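PDB 5D6S: epoxyqueuosine reductase from Streptococcus thermophilus, which belongs to the QueG family of epoxyqueuosine reductases and carries a cobalamin and two iron-sulfur clusters. Local coordinates for residues A[319-323]-A[350-356]. Residues are numbered along the deposited sequence.
Sequences NILQR and NPIHTAT
Two helices run side by side in almost the same direction: the axes of 319-323 and 351-356 are 9.8 Å apart at closest approach and differ by 8°. Both segments are regular alpha helix apart from Asn350, which is extended (phi/psi -124/104) and sits at the N-cap of helix 351-364. With chi1 in t, its OD1 accepts from His353 N at 3.1 Å, while its ND2 lies 3.4 Å from Asn319 ND2, two donors and no bond. Ile352 follows, laying CG2 3.8 Å from Arg323 CD. His353 sets the register, its CA 5.6 Å from that of Arg323. In the m rotamer its ring reaches across to helix 319-323, and NE2 donates to Asn319 O at 3.0 Å, almost linearly (176°) and near the ring plane; CE1 comes within 3.6 Å of Gln322 OE1. One turn on from Ile352, Thr356 OG1 donates a hydrogen bond to Ile352 O (2.7 Å), and CG2 packs 4.0 Å from Arg323 O. Helix 338-347 lies between these parallel neighbours in sequence, consistent with a HEAT-like helical repeat. Arg323 NE is held by Gly246 O, and Gln322 NE2 by Phe296 O and Leu299 O. Asn319 O already accepts from Arg323 N within its own helix (2.9 Å), so the histidine adds a second donor to that carbonyl, and the direct polar link is one side-chain-to-backbone bond that requires a proton on His353 NE2.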
loop_
_atom_site.group_PDB
_atom_site.type_symbol
_atom_site.label_atom_id
_atom_site.label_comp_id
_atom_site.label_asym_id
_atom_site.label_seq_id
_atom_site.Cartn_x
_atom_site.Cartn_y
_atom_site.Cartn_z
ATOM N N ASN A 319 -13.063 -8.882 1.155
ATOM C CA ASN A 319 -13.629 -8.929 -0.187
ATOM C C ASN A 319 -12.718 -8.423 -1.304
ATOM O O ASN A 319 -12.593 -9.083 -2.352
ATOM C CB ASN A 319 -14.949 -8.226 -0.225
ATOM C CG ASN A 319 -16.085 -9.039 0.411
ATOM O OD1 ASN A 319 -15.954 -10.191 0.773
ATOM N ND2 ASN A 319 -17.219 -8.405 0.524
ATOM N N ILE A 320 -12.051 -7.297 -1.103
ATOM C CA ILE A 320 -11.123 -6.843 -2.132
ATOM C C ILE A 320 -9.955 -7.834 -2.329
ATOM O O ILE A 320 -9.523 -8.105 -3.448
ATOM C CB ILE A 320 -10.566 -5.436 -1.877
ATOM C CG1 ILE A 320 -9.977 -5.311 -0.479
ATOM C CG2 ILE A 320 -11.629 -4.385 -2.110
ATOM C CD1 ILE A 320 -9.042 -4.139 -0.371
ATOM N N LEU A 321 -9.511 -8.431 -1.246
ATOM C CA LEU A 321 -8.450 -9.423 -1.339
ATOM C C LEU A 321 -8.897 -10.698 -2.018
ATOM O O LEU A 321 -8.168 -11.228 -2.837
ATOM C CB LEU A 321 -7.882 -9.726 0.050
ATOM C CG LEU A 321 -7.384 -8.472 0.785
ATOM C CD1 LEU A 321 -6.777 -8.855 2.116
ATOM C CD2 LEU A 321 -6.351 -7.736 -0.057
ATOM N N GLN A 322 -10.101 -11.190 -1.714
ATOM C CA GLN A 322 -10.578 -12.407 -2.363
ATOM C C GLN A 322 -10.823 -12.172 -3.855
ATOM O O GLN A 322 -10.528 -13.040 -4.673
ATOM C CB GLN A 322 -11.803 -12.957 -1.648
ATOM C CG GLN A 322 -11.436 -13.486 -0.261
ATOM C CD GLN A 322 -12.607 -14.027 0.540
ATOM O OE1 GLN A 322 -13.754 -13.608 0.353
ATOM N NE2 GLN A 322 -12.317 -14.950 1.458
ATOM N N ARG A 323 -11.344 -10.994 -4.211
ATOM C CA ARG A 323 -11.427 -10.630 -5.615
ATOM C C ARG A 323 -10.037 -10.783 -6.263
ATOM O O ARG A 323 -9.896 -11.372 -7.319
ATOM C CB ARG A 323 -11.946 -9.169 -5.806
ATOM C CG ARG A 323 -11.504 -8.575 -7.139
ATOM C CD ARG A 323 -12.200 -7.329 -7.624
ATOM N NE ARG A 323 -11.833 -5.977 -7.132
ATOM C CZ ARG A 323 -10.808 -5.613 -6.371
ATOM N NH1 ARG A 323 -9.890 -6.452 -5.919
ATOM N NH2 ARG A 323 -10.703 -4.347 -6.042
ATOM N N ASN A 350 -21.721 -13.075 -3.371
ATOM C CA ASN A 350 -20.937 -11.869 -3.637
ATOM C C ASN A 350 -20.805 -11.622 -5.165
ATOM O O ASN A 350 -20.027 -12.301 -5.852
ATOM C CB ASN A 350 -19.549 -11.999 -2.996
ATOM C CG ASN A 350 -18.712 -10.743 -3.155
ATOM O OD1 ASN A 350 -18.730 -10.080 -4.198
ATOM N ND2 ASN A 350 -17.983 -10.408 -2.125
ATOM N N PRO A 351 -21.555 -10.661 -5.697
ATOM C CA PRO A 351 -21.554 -10.452 -7.145
ATOM C C PRO A 351 -20.224 -10.028 -7.744
ATOM O O PRO A 351 -19.891 -10.455 -8.847
ATOM C CB PRO A 351 -22.592 -9.356 -7.342
ATOM C CG PRO A 351 -23.468 -9.444 -6.147
ATOM C CD PRO A 351 -22.601 -9.879 -5.017
ATOM N N ILE A 352 -19.457 -9.187 -7.060
ATOM C CA ILE A 352 -18.131 -8.821 -7.591
ATOM C C ILE A 352 -17.290 -10.067 -7.807
ATOM O O ILE A 352 -16.698 -10.252 -8.890
ATOM C CB ILE A 352 -17.359 -7.843 -6.694
ATOM C CG1 ILE A 352 -17.667 -6.409 -7.066
ATOM C CG2 ILE A 352 -15.855 -7.954 -6.903
ATOM C CD1 ILE A 352 -19.122 -6.098 -7.038
ATOM N N HIS A 353 -17.289 -10.959 -6.811
ATOM C CA HIS A 353 -16.584 -12.229 -6.937
ATOM C C HIS A 353 -17.124 -13.109 -8.058
ATOM O O HIS A 353 -16.343 -13.687 -8.822
ATOM C CB HIS A 353 -16.617 -13.006 -5.640
ATOM C CG HIS A 353 -15.883 -12.343 -4.530
ATOM N ND1 HIS A 353 -16.064 -12.691 -3.207
ATOM C CD2 HIS A 353 -14.999 -11.322 -4.537
ATOM C CE1 HIS A 353 -15.270 -11.949 -2.453
ATOM N NE2 HIS A 353 -14.631 -11.097 -3.235
ATOM N N THR A 354 -18.440 -13.197 -8.167
ATOM C CA THR A 354 -19.046 -13.948 -9.244
ATOM C C THR A 354 -18.551 -13.470 -10.595
ATOM O O THR A 354 -18.111 -14.251 -11.445
ATOM C CB THR A 354 -20.576 -13.830 -9.192
ATOM O OG1 THR A 354 -21.071 -14.412 -7.981
ATOM C CG2 THR A 354 -21.230 -14.547 -10.394
ATOM N N ALA A 355 -18.668 -12.172 -10.827
ATOM C CA ALA A 355 -18.297 -11.606 -12.133
ATOM C C ALA A 355 -16.811 -11.808 -12.397
ATOM O O ALA A 355 -16.377 -12.070 -13.505
ATOM C CB ALA A 355 -18.640 -10.146 -12.178
ATOM N N THR A 356 -16.027 -11.696 -11.354
ATOM C CA THR A 356 -14.574 -11.865 -11.506
ATOM C C THR A 356 -14.292 -13.335 -11.835
ATOM O O THR A 356 -13.553 -13.631 -12.763
ATOM C CB THR A 356 -13.843 -11.409 -10.258
ATOM O OG1 THR A 356 -14.242 -10.060 -9.961
ATOM C CG2 THR A 356 -12.376 -11.488 -10.464
#